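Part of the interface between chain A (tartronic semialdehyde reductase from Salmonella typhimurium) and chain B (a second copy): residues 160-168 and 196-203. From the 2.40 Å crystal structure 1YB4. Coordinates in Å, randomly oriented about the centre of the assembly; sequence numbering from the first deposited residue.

Chain A (160-168) TLVGGNGDG
Chain B, residues 196-203: AGADPVRV

How does the strand of chain A meet chain B? Residues Thr A160 to Gly A163 end a strand that passes the first turn of a chain B helix, Pro B200 to Val B203, with the CA atoms of Val A162 and Arg B202 5.6 Å apart. Val A162, buried, with phi/psi -85/-34 and chi1 t, gives the strand its main apolar contact: its CG1 is 4.1 Å from Arg B202 CB and 4.3 Å from CG2 of Val B203, also chi1 t.

What does Arg B202 do if it makes no hydrogen bond to this stretch of chain A? Its CA-to-CB bond points toward the strand, and its aliphatic part packs over the backbone, with CG 3.0 Å from Val A162 O, a tight approach. Chi1 is off-well at -106°, followed by p, t and -65°, which carries NH1 to 4.5 Å from Gly A163 CA. The contact is therefore one of packing, made largely by CB and CG of a residue that stays exposed.

Why is the end of the strand, and the turn after it, rich in glycine? Gly A163, at phi/psi 167/-150, has no room for a CB, which would fall 2.1 Å from Asp A167 OD2. Gly A164 to Asp A167 then form a type II turn, closed by Asp A167 N donating to Gly A164 O at 2.9 Å. Asn A165 (-45/120) and Gly A166 (112/-29) occupy its middle; at the latter's positive phi a CB would jam against the preceding carbonyl O. Gly A166 is also the N-cap of the helix that Asp A167 and Gly A168 begin.

How does Asp A167 reach chain B? Its CA-to-CB bond points sideways, but with chi1 m and chi2 8° the carboxylate end comes nearer: OD1 is 3.6 Å from Ala B198 CA, and the methyl of Ala B198 (-73/162) rests at van der Waals distance, CB 3.9 Å from Asp A167 CG. These residues' CA atoms are 5.1 Å apart, so the stretches run in opposite senses, Val A162 facing Arg B202 and Asp A167 facing Ala B198. No direct hydrogen bond crosses, but two waters bridge. One donates to Val A162 O (2.8 Å) and Asp A167 OD2 (2.4 Å) and accepts from Asp B199 N (2.8 Å); the other donates to Asp A167 OD2 (2.8 Å) and Gly B197 O (2.5 Å). Gly B197 leaves the preceding helix in a Schellman motif at 110/-11, where a CB would jam against the preceding carbonyl O. Asp B199 (-96/112, chi1 t) caps its own helix, its OD1 accepting from Val B201 N at 2.9 Å. Together the stretches bury 282 Å².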

ATOM      1  N   THR A 160     -31.095   8.318   9.738  1.00 29.40           N
ATOM      2  CA  THR A 160     -30.935   7.015  10.340  1.00 28.57           C
ATOM      3  C   THR A 160     -30.318   7.129  11.712  1.00 29.30           C
ATOM      4  O   THR A 160     -29.274   7.758  11.875  1.00 30.05           O
ATOM      5  CB  THR A 160     -30.016   6.123   9.475  1.00 28.01           C
ATOM      6  OG1 THR A 160     -30.625   5.894   8.204  1.00 26.45           O
ATOM      7  CG2 THR A 160     -29.749   4.800  10.162  1.00 26.63           C
ATOM      8  N   LEU A 161     -30.976   6.533  12.699  1.00 29.90           N
ATOM      9  CA  LEU A 161     -30.444   6.529  14.049  1.00 30.32           C
ATOM     10  C   LEU A 161     -29.531   5.323  13.999  1.00 30.80           C
ATOM     11  O   LEU A 161     -30.000   4.191  13.856  1.00 32.47           O
ATOM     12  CB  LEU A 161     -31.544   6.316  15.082  1.00 28.65           C
ATOM     13  CG  LEU A 161     -31.057   6.395  16.531  1.00 30.13           C
ATOM     14  CD1 LEU A 161     -30.359   7.721  16.774  1.00 23.82           C
ATOM     15  CD2 LEU A 161     -32.240   6.218  17.479  1.00 32.27           C
ATOM     16  N   VAL A 162     -28.230   5.571  14.090  1.00 30.93           N
ATOM     17  CA  VAL A 162     -27.235   4.505  14.005  1.00 32.32           C
ATOM     18  C   VAL A 162     -26.967   3.792  15.331  1.00 32.78           C
ATOM     19  O   VAL A 162     -26.698   2.589  15.347  1.00 33.94           O
ATOM     20  CB  VAL A 162     -25.898   5.058  13.448  1.00 30.50           C
ATOM     21  CG1 VAL A 162     -24.865   3.961  13.403  1.00 32.75           C
ATOM     22  CG2 VAL A 162     -26.111   5.629  12.046  1.00 27.93           C
ATOM     23  N   GLY A 163     -27.048   4.534  16.436  1.00 30.15           N
ATOM     24  CA  GLY A 163     -26.802   3.966  17.747  1.00 27.79           C
ATOM     25  C   GLY A 163     -26.640   5.080  18.759  1.00 29.10           C
ATOM     26  O   GLY A 163     -27.217   6.155  18.605  1.00 29.96           O
ATOM     27  N   GLY A 164     -25.843   4.828  19.793  1.00 31.20           N
ATOM     28  CA  GLY A 164     -25.620   5.822  20.818  1.00 31.05           C
ATOM     29  C   GLY A 164     -24.616   6.869  20.393  1.00 33.89           C
ATOM     30  O   GLY A 164     -23.994   6.739  19.339  1.00 36.70           O
ATOM     31  N   ASN A 165     -24.459   7.900  21.222  1.00 33.73           N
ATOM     32  CA  ASN A 165     -23.537   9.009  20.969  1.00 35.73           C
ATOM     33  C   ASN A 165     -22.157   8.585  20.489  1.00 35.38           C
ATOM     34  O   ASN A 165     -21.439   7.868  21.185  1.00 34.76           O
ATOM     35  CB  ASN A 165     -23.404   9.868  22.230  1.00 35.91           C
ATOM     36  CG  ASN A 165     -24.524  10.897  22.354  1.00 41.45           C
ATOM     37  OD1 ASN A 165     -24.954  11.232  23.459  1.00 43.58           O
ATOM     38  ND2 ASN A 165     -24.991  11.415  21.215  1.00 42.90           N
ATOM     39  N   GLY A 166     -21.796   9.050  19.296  1.00 36.25           N
ATOM     40  CA  GLY A 166     -20.511   8.709  18.715  1.00 34.87           C
ATOM     41  C   GLY A 166     -20.678   7.824  17.492  1.00 34.84           C
ATOM     42  O   GLY A 166     -19.858   7.851  16.572  1.00 36.06           O
ATOM     43  N   ASP A 167     -21.749   7.039  17.474  1.00 34.05           N
ATOM     44  CA  ASP A 167     -22.015   6.143  16.352  1.00 33.49           C
ATOM     45  C   ASP A 167     -22.424   6.925  15.119  1.00 30.82           C
ATOM     46  O   ASP A 167     -22.350   6.420  14.001  1.00 29.06           O
ATOM     47  CB  ASP A 167     -23.118   5.144  16.708  1.00 33.78           C
ATOM     48  CG  ASP A 167     -22.670   4.119  17.736  1.00 37.61           C
ATOM     49  OD1 ASP A 167     -21.554   4.267  18.292  1.00 37.14           O
ATOM     50  OD2 ASP A 167     -23.445   3.169  17.994  1.00 38.95           O
ATOM     51  N   GLY A 168     -22.873   8.155  15.327  1.00 30.60           N
ATOM     52  CA  GLY A 168     -23.270   8.981  14.202  1.00 28.69           C
ATOM     53  C   GLY A 168     -22.012   9.325  13.439  1.00 28.81           C
ATOM     54  O   GLY A 168     -21.921   9.132  12.224  1.00 30.85           O
TER
ATOM     55  N   ALA B 196     -14.777   1.052  16.847  1.00 31.10           N
ATOM     56  CA  ALA B 196     -15.103   2.414  17.248  1.00 31.19           C
ATOM     57  C   ALA B 196     -16.260   2.331  18.239  1.00 31.87           C
ATOM     58  O   ALA B 196     -16.554   3.288  18.954  1.00 32.57           O
ATOM     59  CB  ALA B 196     -15.498   3.254  16.032  1.00 31.24           C
ATOM     60  N   GLY B 197     -16.917   1.175  18.267  1.00 34.15           N
ATOM     61  CA  GLY B 197     -18.023   0.962  19.191  1.00 36.79           C
ATOM     62  C   GLY B 197     -19.404   0.870  18.561  1.00 36.11           C
ATOM     63  O   GLY B 197     -20.376   0.503  19.226  1.00 33.97           O
ATOM     64  N   ALA B 198     -19.481   1.219  17.279  1.00 37.02           N
ATOM     65  CA  ALA B 198     -20.729   1.193  16.518  1.00 37.36           C
ATOM     66  C   ALA B 198     -21.175  -0.243  16.199  1.00 38.61           C
ATOM     67  O   ALA B 198     -20.382  -1.180  16.262  1.00 40.91           O
ATOM     68  CB  ALA B 198     -20.548   1.983  15.231  1.00 32.09           C
ATOM     69  N   ASP B 199     -22.446  -0.416  15.857  1.00 38.02           N
ATOM     70  CA  ASP B 199     -22.956  -1.740  15.529  1.00 38.43           C
ATOM     71  C   ASP B 199     -22.960  -1.996  14.023  1.00 37.04           C
ATOM     72  O   ASP B 199     -23.706  -1.370  13.267  1.00 35.60           O
ATOM     73  CB  ASP B 199     -24.360  -1.919  16.125  1.00 41.61           C
ATOM     74  CG  ASP B 199     -25.158  -3.026  15.450  1.00 46.90           C
ATOM     75  OD1 ASP B 199     -24.558  -4.051  15.040  1.00 45.40           O
ATOM     76  OD2 ASP B 199     -26.397  -2.861  15.347  1.00 47.73           O
ATOM     77  N   PRO B 200     -22.106  -2.922  13.568  1.00 36.95           N
ATOM     78  CA  PRO B 200     -21.966  -3.306  12.163  1.00 37.02           C
ATOM     79  C   PRO B 200     -23.302  -3.450  11.447  1.00 37.09           C
ATOM     80  O   PRO B 200     -23.441  -3.073  10.282  1.00 35.07           O
ATOM     81  CB  PRO B 200     -21.213  -4.627  12.251  1.00 36.38           C
ATOM     82  CG  PRO B 200     -20.277  -4.368  13.367  1.00 37.16           C
ATOM     83  CD  PRO B 200     -21.158  -3.684  14.403  1.00 38.36           C
ATOM     84  N   VAL B 201     -24.292  -3.984  12.147  1.00 38.21           N
ATOM     85  CA  VAL B 201     -25.600  -4.173  11.540  1.00 40.23           C
ATOM     86  C   VAL B 201     -26.196  -2.849  11.079  1.00 41.75           C
ATOM     87  O   VAL B 201     -26.615  -2.725   9.929  1.00 40.93           O
ATOM     88  CB  VAL B 201     -26.572  -4.839  12.522  1.00 40.81           C
ATOM     89  CG1 VAL B 201     -27.843  -5.204  11.799  1.00 40.83           C
ATOM     90  CG2 VAL B 201     -25.933  -6.072  13.134  1.00 40.30           C
ATOM     91  N   ARG B 202     -26.225  -1.869  11.987  1.00 43.99           N
ATOM     92  CA  ARG B 202     -26.769  -0.530  11.717  1.00 45.54           C
ATOM     93  C   ARG B 202     -26.010   0.233  10.645  1.00 43.64           C
ATOM     94  O   ARG B 202     -26.614   0.768   9.713  1.00 42.60           O
ATOM     95  CB  ARG B 202     -26.767   0.318  12.996  1.00 51.28           C
ATOM     96  CG  ARG B 202     -28.136   0.526  13.633  1.00 55.67           C
ATOM     97  CD  ARG B 202     -28.785  -0.795  13.994  1.00 59.48           C
ATOM     98  NE  ARG B 202     -30.097  -0.600  14.596  1.00 62.63           N
ATOM     99  CZ  ARG B 202     -30.297   0.003  15.762  1.00 63.11           C
ATOM    100  NH1 ARG B 202     -29.263   0.473  16.456  1.00 61.81           N
ATOM    101  NH2 ARG B 202     -31.530   0.127  16.235  1.00 62.46           N
ATOM    102  N   VAL B 203     -24.688   0.305  10.804  1.00 41.51           N
ATOM    103  CA  VAL B 203     -23.838   1.006   9.854  1.00 38.99           C
ATOM    104  C   VAL B 203     -24.097   0.484   8.435  1.00 39.82           C
ATOM    105  O   VAL B 203     -24.338   1.271   7.512  1.00 36.93           O
ATOM    106  CB  VAL B 203     -22.342   0.838  10.215  1.00 38.70           C
ATOM    107  CG1 VAL B 203     -21.490   1.733   9.319  1.00 36.20           C
ATOM    108  CG2 VAL B 203     -22.111   1.191  11.681  1.00 36.87           C
TER
HETATM  109  O   HOH W   1     -24.411   1.543  16.461  1.00 34.53           O
HETATM  110  O   HOH W   2     -22.470   1.646  20.122  1.00 33.98           O